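Side-chain contacts in aminopeptidase N (PDB 5DLL), which is a zinc-dependent M1 family aminopeptidase that releases N-terminal amino acids from peptides and probably helps degrade intracellular peptides: residues Thr135-Arg138 with Lys139-Tyr142; Glu669-Ala672 with Lys673-Leu676; Asn721-Gln724 with Val725-Asn728; Ala584-Asn587 with Asp588-Asn592. One frame throughout, in Å; residues are numbered along the deposited sequence.

Interaction 1. Residues Thr135-Arg138 with Lys139-Tyr142; sequences TGFR and KITY. With NA (sodium ion), chain R.
The chain from Phe137 to Ile140 folds back as a type I beta-turn, with Ile140 N donating to Phe137 O over 2.9 Å. Thr141 N adds a second, weak bond to the same oxygen. One residue earlier a weak bond from Lys139 N to Gly136 O makes the bend a pair of overlapping turns. They lie in the loop between strands 128-131 and 150-160 of the N-terminal domain. With chi1 at -174°, the Phe137 side chain swings its ring back under the second half of the turn. There CD1 meets the Ile140 methyl CD1 at 4.0 Å, the two side chains crossing nearly at right angles, while the far end of the ring, CZ, approaches Thr141 CG2 at 4.2 Å. Tyr143 and Phe199 each pack edge-to-face with the same ring, which places it in a buried aromatic cluster. Arg138 turns away from this apolar side, and its NE forms a salt bridge with Asp145. Thr141 divides its work between two branches. While CG2 serves the phenylalanine, OG1 goes to a sodium ion that is also bound by Val44 O and Thr106 OG1, atoms of the neighbouring strands 42-52 and 101-110. The turn is thereby tied to the sheet through the metal, and the distance from Thr141 OG1 to sodium is 2.4 Å.

Interaction 2. Residues Glu669-Ala672 with Lys673-Leu676; sequences EQIA and KRKL
Glu669 O accepts from Lys673 N at 3.0 Å, the shortest of the backbone bonds that join these two turns of helix. Next along, Gln670 O takes the N-H of Arg674 and also lies against that residue's guanidinium: the oxygen sits over the centre of one face, 3.4 Å from CZ. A bend at chi3 (-69°) folds the arginine back along its own helix into this position. From there NH2 reaches Ile671 CG1 at 3.5 Å, so the group rests on a carbonyl and an aliphatic branch together. Its rotation is fixed from outside: NE makes a salt bridge with Asp297, and NH2 donates to Ser665 O. Lys673 runs side by side with Gln670, its CD 4.0 Å from Gln670 OE1, and delivers NZ to Gln657 O. Lys675 meets the other branch of Ile671, its CE 4.2 Å from Ile671 CG2. Leu676 N bonds to Ala672 O. This is i to i+3 and i to i+4 side-chain packing along helix 668-685, in the ARM-repeat-like helical domain; through Asp297 it reaches the first residue of helix 297-312, which carries the zinc ligand His309.

Interaction 3. Residues Asn721-Gln724 with Val725-Asn728; sequences NDKQ and VRDN
The first turn of helix 723-736 begins at Asp722, the N-cap residue, whose side chain meets Val725 without making a capping bond. A chi1 of -164° points the carboxylate away from the backbone N and across the valine at about a right angle. OD2 then touches the Val725 methyl CG2 at 3.6 Å. The first i to i+4 bond, Arg726 N to Asp722 O, is weak; the next two are firmer, with Asp727 N donating to Lys723 O at 3.0 Å and Asn728 N to Gln724 O at 3.1 Å. Arg726 doubles back toward the start of the helix. Lys723 CA lies over one face of its guanidinium, toward the rim and 3.5 Å from NH2, and Asn721 O stands near the plane at the edge. NE hydrogen-bonds to Ser720 O just before the helix, which holds the group against the incoming chain. Lys723 and Asp727 cross near the surface with NZ 4.2 Å from OD2, too far for a salt bridge. The Gln724 and Asn728 amides are turned 79° apart, and their nearest approach, OE1 to OD1 at 3.8 Å, brings two acceptors together. With no capping bond from the Asp722 side chain, it is Arg726 that links the first turn to the loop before it. The charges of Lys723 and Asp727 probably attract each other only loosely, and the carboxylate of Asp722, close to the amino end, would be expected to act favourably on the helix dipole although it bonds to none of the nearby N-H groups.

Interaction 4. Residues Ala584-Asn587 with Asp588-Asn592; sequences ADLN and DEFLN
The Phe590 ring receives Leu586 along its CD2-CE2 side, where the methyl CD1 lies 3.4 Å from CD2 and equally near CE2, approaching obliquely. The Asn587 amide and the Glu589 carboxylate stand almost perpendicular, their planes 88° apart; their nearest atoms, Asn587 OD1 and Glu589 OE1 at 3.1 Å, are both acceptors and share no hydrogen bond. The Asn587 amide is held from both ends: ND2 donates to Glu552 OE2 on helix 552-561, and OD1 accepts from Glu589 N at 3.3 Å. That donor comes from well above the carbonyl plane of the amide, 59° out of it. Asn587 is thus the N-cap of helix 588-598, and the bond from its side chain to the N-H two residues on closes an Asx turn. The chi1 of -164° directs the amide toward the amino end of the helix. Its backbone oxygen meanwhile takes Leu591 N at 3.2 Å, the first i to i+4 bond. Leu586, the residue before the cap, adds a hydrophobic staple: its CD2 meets Leu591 CD2 at 3.4 Å, across the turn that the cap begins. The two methyls of Leu586 therefore divide between two partners, CD1 on the aromatic ring and CD2 on the leucine. Beyond the staple Leu586 touches Leu643 of helix 629-646, while Phe590 packs on Leu572 and Ile575 of helix 565-581.

Along the chain the order is interaction 1, interaction 4, interaction 2 and interaction 3. Each is complete before the next opens, so none nests or crosses, and each closes just a turn or two of its own backbone. Interaction 1 ties a loop to the sheet of the N-terminal domain and lies on the opposite side of the chain's centre from interaction 2, about 48 Å between centres. The other three share the C-terminal helical domain: interaction 4 joins an interhelix loop to helix 588-598, interaction 2 lies within helix 668-685, and interaction 3 spans the start of helix 723-736. Interactions 2 and 4 come closest, with nearest atoms about 13 Å apart.

Interaction 1. Residues Thr135-Arg138 with Lys139-Tyr142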
# COMPACT_ATOMS: atom_id res chain seq x y z
N THR A 135 -10.58 -6.80 -16.25
CA THR A 135 -11.27 -7.24 -17.48
C THR A 135 -12.55 -6.45 -17.76
O THR A 135 -13.53 -6.99 -18.27
CB THR A 135 -11.59 -8.75 -17.41
OG1 THR A 135 -12.38 -9.03 -16.24
CG2 THR A 135 -10.31 -9.59 -17.37
N GLY A 136 -12.53 -5.16 -17.47
CA GLY A 136 -13.69 -4.30 -17.67
C GLY A 136 -13.81 -3.72 -19.07
O GLY A 136 -14.82 -3.10 -19.38
N PHE A 137 -12.80 -3.89 -19.92
CA PHE A 137 -12.87 -3.32 -21.27
C PHE A 137 -13.81 -4.10 -22.17
O PHE A 137 -14.47 -3.51 -23.03
CB PHE A 137 -11.48 -3.23 -21.92
CG PHE A 137 -11.49 -2.50 -23.24
CD1 PHE A 137 -11.66 -1.13 -23.29
CD2 PHE A 137 -11.34 -3.20 -24.44
CE1 PHE A 137 -11.67 -0.46 -24.50
CE2 PHE A 137 -11.35 -2.53 -25.65
CZ PHE A 137 -11.51 -1.16 -25.68
N ARG A 138 -13.87 -5.42 -21.97
CA ARG A 138 -14.81 -6.26 -22.72
C ARG A 138 -16.27 -5.84 -22.56
O ARG A 138 -17.09 -6.13 -23.43
CB ARG A 138 -14.64 -7.74 -22.34
CG ARG A 138 -15.03 -8.08 -20.91
CD ARG A 138 -14.73 -9.54 -20.59
NE ARG A 138 -13.29 -9.82 -20.63
CZ ARG A 138 -12.75 -11.02 -20.45
NH1 ARG A 138 -13.51 -12.08 -20.21
NH2 ARG A 138 -11.43 -11.17 -20.50
N LYS A 139 -16.60 -5.16 -21.45
CA LYS A 139 -17.93 -4.56 -21.26
C LYS A 139 -18.14 -3.22 -21.99
O LYS A 139 -19.10 -2.50 -21.69
CB LYS A 139 -18.21 -4.34 -19.77
CG LYS A 139 -18.25 -5.60 -18.92
CD LYS A 139 -18.81 -5.28 -17.54
CE LYS A 139 -18.73 -6.47 -16.60
NZ LYS A 139 -19.24 -6.13 -15.24
N ILE A 140 -17.25 -2.87 -22.92
CA ILE A 140 -17.36 -1.62 -23.67
C ILE A 140 -17.49 -1.91 -25.16
O ILE A 140 -18.39 -1.39 -25.82
CB ILE A 140 -16.16 -0.69 -23.40
CG1 ILE A 140 -16.11 -0.32 -21.91
CG2 ILE A 140 -16.26 0.57 -24.25
CD1 ILE A 140 -14.90 0.47 -21.50
N THR A 141 -16.58 -2.72 -25.69
CA THR A 141 -16.72 -3.26 -27.04
C THR A 141 -15.99 -4.60 -27.07
O THR A 141 -15.34 -4.97 -26.09
CB THR A 141 -16.21 -2.28 -28.13
OG1 THR A 141 -16.79 -2.60 -29.41
CG2 THR A 141 -14.69 -2.29 -28.23
N TYR A 142 -16.11 -5.32 -28.19
CA TYR A 142 -15.53 -6.65 -28.33
C TYR A 142 -14.03 -6.54 -28.58
O TYR A 142 -13.61 -5.88 -29.53
CB TYR A 142 -16.19 -7.42 -29.48
CG TYR A 142 -17.57 -7.97 -29.17
CD1 TYR A 142 -17.72 -9.18 -28.48
CD2 TYR A 142 -18.72 -7.30 -29.57
CE1 TYR A 142 -18.97 -9.69 -28.20
CE2 TYR A 142 -19.98 -7.81 -29.29
CZ TYR A 142 -20.10 -9.00 -28.61
OH TYR A 142 -21.35 -9.51 -28.32
NA NA R . -17.75 -1.63 -31.44

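Interaction 2. Residues Glu669-Ala672 with Lys673-Leu676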
# COMPACT_ATOMS: atom_id res chain seq x y z
N GLU A 669 12.86 18.28 8.03
CA GLU A 669 13.36 18.66 9.35
C GLU A 669 12.23 19.15 10.25
O GLU A 669 12.17 18.76 11.42
CB GLU A 669 14.45 19.75 9.23
CG GLU A 669 15.24 19.98 10.51
CD GLU A 669 16.30 21.07 10.38
OE1 GLU A 669 16.58 21.51 9.24
OE2 GLU A 669 16.87 21.48 11.42
N GLN A 670 11.35 19.99 9.71
CA GLN A 670 10.18 20.48 10.45
C GLN A 670 9.18 19.36 10.78
O GLN A 670 8.56 19.36 11.84
CB GLN A 670 9.48 21.61 9.69
CG GLN A 670 10.25 22.92 9.66
CD GLN A 670 10.49 23.49 11.05
OE1 GLN A 670 11.63 23.64 11.48
NE2 GLN A 670 9.40 23.78 11.76
N ILE A 671 9.05 18.42 9.86
CA ILE A 671 8.19 17.26 10.07
C ILE A 671 8.74 16.37 11.18
O ILE A 671 8.01 15.98 12.09
CB ILE A 671 8.01 16.46 8.75
CG1 ILE A 671 7.23 17.31 7.73
CG2 ILE A 671 7.27 15.16 9.00
CD1 ILE A 671 7.36 16.83 6.30
N ALA A 672 10.04 16.06 11.10
CA ALA A 672 10.71 15.19 12.08
C ALA A 672 10.73 15.80 13.48
O ALA A 672 10.65 15.08 14.48
CB ALA A 672 12.13 14.89 11.63
N LYS A 673 10.84 17.13 13.52
CA LYS A 673 10.80 17.90 14.77
C LYS A 673 9.45 17.68 15.46
O LYS A 673 9.40 17.35 16.65
CB LYS A 673 11.00 19.40 14.47
CG LYS A 673 11.96 20.15 15.38
CD LYS A 673 12.55 21.36 14.65
CE LYS A 673 13.03 22.48 15.57
NZ LYS A 673 14.37 22.27 16.18
N ARG A 674 8.38 17.83 14.68
CA ARG A 674 7.00 17.74 15.18
C ARG A 674 6.63 16.39 15.77
O ARG A 674 5.77 16.31 16.65
CB ARG A 674 6.00 18.09 14.08
CG ARG A 674 5.68 19.57 13.96
CD ARG A 674 4.52 19.80 13.00
NE ARG A 674 4.89 19.51 11.62
CZ ARG A 674 5.48 20.36 10.79
NH1 ARG A 674 5.78 21.60 11.18
NH2 ARG A 674 5.77 19.98 9.55
N LYS A 675 7.24 15.31 15.28
CA LYS A 675 6.89 13.99 15.80
C LYS A 675 7.74 13.61 17.01
O LYS A 675 7.21 12.98 17.94
CB LYS A 675 6.91 12.91 14.72
CG LYS A 675 8.20 12.73 13.95
CD LYS A 675 8.03 11.65 12.89
CE LYS A 675 7.05 12.06 11.80
NZ LYS A 675 7.00 11.08 10.68
N LEU A 676 9.01 13.99 17.04
CA LEU A 676 9.81 13.82 18.26
C LEU A 676 9.21 14.67 19.38
O LEU A 676 9.15 14.24 20.53
CB LEU A 676 11.27 14.21 18.05
CG LEU A 676 12.15 13.99 19.29
CD1 LEU A 676 12.21 12.51 19.64
CD2 LEU A 676 13.56 14.54 19.10

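Interaction 3. Residues Asn721-Gln724 with Val725-Asn728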
# COMPACT_ATOMS: atom_id res chain seq x y z
N ASN A 721 -5.89 12.36 33.31
CA ASN A 721 -6.70 11.61 34.27
C ASN A 721 -7.83 12.45 34.88
O ASN A 721 -8.66 11.92 35.62
CB ASN A 721 -5.82 11.05 35.39
CG ASN A 721 -4.77 10.08 34.87
OD1 ASN A 721 -5.01 9.34 33.91
ND2 ASN A 721 -3.61 10.09 35.50
N ASP A 722 -7.86 13.74 34.57
CA ASP A 722 -8.95 14.61 34.99
C ASP A 722 -10.08 14.54 33.96
O ASP A 722 -9.84 14.68 32.77
CB ASP A 722 -8.47 16.05 35.15
CG ASP A 722 -9.44 16.91 35.94
OD1 ASP A 722 -10.14 16.38 36.83
OD2 ASP A 722 -9.49 18.14 35.68
N LYS A 723 -11.29 14.30 34.44
CA LYS A 723 -12.47 14.16 33.58
C LYS A 723 -12.80 15.47 32.85
O LYS A 723 -13.15 15.45 31.67
CB LYS A 723 -13.66 13.72 34.43
CG LYS A 723 -14.92 13.35 33.65
CD LYS A 723 -15.95 12.74 34.58
CE LYS A 723 -17.32 12.61 33.92
NZ LYS A 723 -17.26 11.81 32.67
N GLN A 724 -12.68 16.59 33.57
CA GLN A 724 -12.92 17.93 33.01
C GLN A 724 -11.99 18.26 31.84
O GLN A 724 -12.41 18.88 30.86
CB GLN A 724 -12.75 18.99 34.10
CG GLN A 724 -13.90 19.07 35.10
CD GLN A 724 -15.02 20.00 34.65
OE1 GLN A 724 -15.19 20.28 33.46
NE2 GLN A 724 -15.80 20.48 35.62
N VAL A 725 -10.73 17.86 31.96
CA VAL A 725 -9.71 18.13 30.94
C VAL A 725 -10.02 17.40 29.63
O VAL A 725 -9.89 17.98 28.54
CB VAL A 725 -8.30 17.74 31.43
CG1 VAL A 725 -7.29 17.73 30.29
CG2 VAL A 725 -7.84 18.68 32.54
N ARG A 726 -10.41 16.14 29.73
CA ARG A 726 -10.76 15.33 28.56
C ARG A 726 -12.03 15.86 27.90
O ARG A 726 -12.04 16.10 26.68
CB ARG A 726 -10.94 13.86 28.95
CG ARG A 726 -9.64 13.20 29.40
CD ARG A 726 -9.81 11.71 29.68
NE ARG A 726 -10.14 11.44 31.08
CZ ARG A 726 -11.34 11.08 31.54
NH1 ARG A 726 -12.38 10.91 30.72
NH2 ARG A 726 -11.50 10.87 32.84
N ASP A 727 -13.07 16.05 28.70
CA ASP A 727 -14.38 16.51 28.21
C ASP A 727 -14.30 17.81 27.42
O ASP A 727 -14.89 17.93 26.35
CB ASP A 727 -15.36 16.70 29.37
CG ASP A 727 -16.03 15.40 29.81
OD1 ASP A 727 -15.68 14.32 29.28
OD2 ASP A 727 -16.93 15.47 30.68
N ASN A 728 -13.57 18.78 27.96
CA ASN A 728 -13.48 20.10 27.33
C ASN A 728 -12.76 20.06 26.00
O ASN A 728 -13.18 20.74 25.06
CB ASN A 728 -12.80 21.10 28.27
CG ASN A 728 -13.64 21.40 29.50
OD1 ASN A 728 -14.69 20.80 29.72
ND2 ASN A 728 -13.17 22.33 30.31

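Interaction 4. Residues Ala584-Asn587 with Asp588-Asn592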
# COMPACT_ATOMS: atom_id res chain seq x y z
N ALA A 584 9.93 -7.29 33.70
CA ALA A 584 11.17 -6.84 34.32
C ALA A 584 11.17 -5.34 34.56
O ALA A 584 10.51 -4.58 33.84
CB ALA A 584 12.35 -7.24 33.45
N ASP A 585 11.93 -4.92 35.57
CA ASP A 585 12.19 -3.50 35.81
C ASP A 585 13.20 -3.00 34.79
O ASP A 585 13.82 -3.78 34.07
CB ASP A 585 12.72 -3.27 37.24
CG ASP A 585 11.64 -3.43 38.30
OD1 ASP A 585 10.46 -3.14 38.01
OD2 ASP A 585 11.98 -3.82 39.44
N LEU A 586 13.36 -1.68 34.75
CA LEU A 586 14.17 -1.04 33.72
C LEU A 586 15.66 -1.01 34.09
O LEU A 586 16.03 -0.52 35.16
CB LEU A 586 13.64 0.37 33.47
CG LEU A 586 13.85 0.97 32.08
CD1 LEU A 586 13.27 0.08 30.99
CD2 LEU A 586 13.22 2.36 32.03
N ASN A 587 16.49 -1.54 33.20
CA ASN A 587 17.93 -1.64 33.41
C ASN A 587 18.60 -0.26 33.46
O ASN A 587 18.12 0.70 32.85
CB ASN A 587 18.55 -2.51 32.30
CG ASN A 587 19.94 -3.01 32.63
OD1 ASN A 587 20.66 -2.42 33.44
ND2 ASN A 587 20.33 -4.10 31.99
N ASP A 588 19.71 -0.16 34.19
CA ASP A 588 20.45 1.10 34.32
C ASP A 588 21.21 1.44 33.03
O ASP A 588 21.20 2.59 32.58
CB ASP A 588 21.42 1.02 35.51
CG ASP A 588 21.50 2.32 36.30
OD1 ASP A 588 20.66 3.22 36.08
OD2 ASP A 588 22.39 2.43 37.17
N GLU A 589 21.86 0.44 32.44
CA GLU A 589 22.59 0.62 31.18
C GLU A 589 21.63 0.85 30.02
O GLU A 589 22.00 1.49 29.03
CB GLU A 589 23.48 -0.60 30.88
CG GLU A 589 24.70 -0.72 31.78
CD GLU A 589 24.39 -1.27 33.16
OE1 GLU A 589 23.75 -2.35 33.24
OE2 GLU A 589 24.77 -0.64 34.17
N PHE A 590 20.41 0.34 30.15
CA PHE A 590 19.35 0.59 29.17
C PHE A 590 18.93 2.06 29.17
O PHE A 590 18.89 2.69 28.12
CB PHE A 590 18.13 -0.31 29.46
CG PHE A 590 16.97 -0.08 28.53
CD1 PHE A 590 16.95 -0.67 27.27
CD2 PHE A 590 15.89 0.71 28.92
CE1 PHE A 590 15.88 -0.47 26.41
CE2 PHE A 590 14.82 0.92 28.06
CZ PHE A 590 14.82 0.33 26.81
N LEU A 591 18.63 2.60 30.35
CA LEU A 591 18.25 4.01 30.50
C LEU A 591 19.23 4.97 29.83
O LEU A 591 18.82 5.96 29.22
CB LEU A 591 18.15 4.37 31.98
CG LEU A 591 16.93 3.84 32.73
CD1 LEU A 591 17.19 3.83 34.23
CD2 LEU A 591 15.69 4.66 32.40
N ASN A 592 20.53 4.70 29.96
CA ASN A 592 21.56 5.60 29.46
C ASN A 592 21.77 5.50 27.96
O ASN A 592 22.14 6.48 27.32
CB ASN A 592 22.88 5.37 30.20
CG ASN A 592 22.81 5.77 31.67
OD1 ASN A 592 22.33 6.85 32.01
ND2 ASN A 592 23.28 4.89 32.54